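Local coordinates for protein probable aquaporin AqpM (Archaeoglobus fulgidus, PDB 3NE2) that probably forms a membrane channel that lets water move in both directions across the cell membrane under osmotic drive, at residues 133-137 / 202-206. Residues are numbered along the deposited sequence; the frame is centred on the assembly and turned at random.
Sequences LGATA and ARTFG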
loop_
_atom_site.group_PDB
_atom_site.type_symbol
_atom_site.label_atom_id
_atom_site.label_comp_id
_atom_site.label_asym_id
_atom_site.label_seq_id
_atom_site.Cartn_x
_atom_site.Cartn_y
_atom_site.Cartn_z
ATOM N N LEU C 133 11.924 -21.699 4.518
ATOM C CA LEU C 133 12.199 -20.615 5.466
ATOM C C LEU C 133 12.428 -19.263 4.754
ATOM O O LEU C 133 13.084 -18.348 5.290
ATOM C CB LEU C 133 13.374 -20.980 6.402
ATOM C CG LEU C 133 13.084 -22.123 7.389
ATOM C CD1 LEU C 133 14.319 -22.584 8.134
ATOM C CD2 LEU C 133 11.998 -21.713 8.380
ATOM N N GLY C 134 11.846 -19.135 3.556
ATOM C CA GLY C 134 11.975 -17.918 2.737
ATOM C C GLY C 134 13.405 -17.553 2.374
ATOM O O GLY C 134 13.728 -16.368 2.207
ATOM N N ALA C 135 14.255 -18.576 2.245
ATOM C CA ALA C 135 15.655 -18.377 1.923
ATOM C C ALA C 135 15.764 -17.866 0.501
ATOM O O ALA C 135 14.980 -18.260 -0.358
ATOM C CB ALA C 135 16.411 -19.679 2.076
ATOM N N THR C 136 16.735 -16.991 0.250
ATOM C CA THR C 136 16.935 -16.447 -1.093
ATOM C C THR C 136 17.848 -17.375 -1.909
ATOM O O THR C 136 18.747 -18.022 -1.377
ATOM C CB THR C 136 17.519 -15.022 -1.059
ATOM O OG1 THR C 136 18.545 -14.947 -0.066
ATOM C CG2 THR C 136 16.450 -14.027 -0.729
ATOM N N ALA C 137 17.585 -17.461 -3.203
ATOM C CA ALA C 137 18.462 -18.177 -4.113
ATOM C C ALA C 137 17.997 -17.828 -5.514
ATOM O O ALA C 137 16.843 -17.397 -5.675
ATOM C CB ALA C 137 18.410 -19.676 -3.871
ATOM N N ALA C 202 22.599 -10.867 6.369
ATOM C CA ALA C 202 21.986 -11.422 7.585
ATOM C C ALA C 202 20.605 -12.017 7.291
ATOM O O ALA C 202 20.239 -13.084 7.838
ATOM C CB ALA C 202 21.889 -10.383 8.669
ATOM N N ARG C 203 19.861 -11.363 6.395
ATOM C CA ARG C 203 18.513 -11.818 6.002
ATOM C C ARG C 203 18.536 -13.115 5.177
ATOM O O ARG C 203 17.603 -13.900 5.235
ATOM C CB ARG C 203 17.811 -10.693 5.244
ATOM C CG ARG C 203 16.479 -11.055 4.605
ATOM C CD ARG C 203 16.652 -11.400 3.118
ATOM N NE ARG C 203 15.375 -11.650 2.443
ATOM C CZ ARG C 203 14.803 -12.850 2.286
ATOM N NH1 ARG C 203 15.362 -13.967 2.763
ATOM N NH2 ARG C 203 13.642 -12.928 1.647
ATOM N N THR C 204 19.604 -13.319 4.411
ATOM C CA THR C 204 19.849 -14.578 3.707
ATOM C C THR C 204 20.355 -15.646 4.676
ATOM O O THR C 204 19.870 -16.780 4.662
ATOM C CB THR C 204 20.869 -14.390 2.560
ATOM O OG1 THR C 204 20.274 -13.617 1.507
ATOM C CG2 THR C 204 21.322 -15.740 2.010
ATOM N N PHE C 205 21.322 -15.270 5.510
ATOM C CA PHE C 205 21.894 -16.173 6.503
ATOM C C PHE C 205 20.836 -16.909 7.319
ATOM O O PHE C 205 20.828 -18.154 7.349
ATOM C CB PHE C 205 22.828 -15.407 7.443
ATOM C CG PHE C 205 23.382 -16.245 8.574
ATOM C CD1 PHE C 205 24.561 -16.993 8.406
ATOM C CD2 PHE C 205 22.727 -16.286 9.810
ATOM C CE1 PHE C 205 25.077 -17.765 9.455
ATOM C CE2 PHE C 205 23.238 -17.058 10.866
ATOM C CZ PHE C 205 24.418 -17.794 10.688
ATOM N N GLY C 206 19.958 -16.144 7.977
ATOM C CA GLY C 206 18.904 -16.713 8.847
ATOM C C GLY C 206 18.239 -18.005 8.335
ATOM O O GLY C 206 18.394 -19.095 8.917
#
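In the aquaporin fold, the arginine directly after the second Asn-Pro-Ala motif is the arginine of the ar/R selectivity filter, and here it is Arg203, gripped by the carbonyl of Gly134 and covered by Thr136. Its partners sit in the loop, predicted to be extracellular, between helices 126-129 and 144-167, while Arg203 itself belongs to the short pore-lining helix 201-213, in the first turn after the motif that ends at Ala202. CG runs anti to the backbone N (chi1 172°) and the chain then bends at chi2, which carries the guanidinium off the helix to the loop. NH1 meets Gly134 O at 3.0 Å in a nearly straight bond, N-H...O 168°, with the oxygen lying in the guanidinium plane. NH2 adds a weak, longer bond to the same Gly134 O at 3.5 Å, so the one oxygen takes both terminal nitrogens, NH1 well and NH2 weakly, and helps set how the planar group is turned. Over one face, the methyl CG2 of Thr136 stands above the centre of the group, 3.6 Å from Arg203 CZ. Edge and face are thus both engaged by two residues of the same loop, consistent with holding the filter arginine steady beside the water path.

The other branch of Thr136, OG1, reaches Thr204 OG1, which is hydrogen-bonded to Ser198 OG as well, in the loop leading into the motif; Asn200 of the motif itself accepts Arg203 N through OD1. On the loop side, Thr136 O is tied to Tyr208 OH, one helical turn beyond Thr204. The threonine side chains cross at about a right angle, and their hydroxyls, Thr136 OG1 and Thr204 OG1, meet at 2.7 Å.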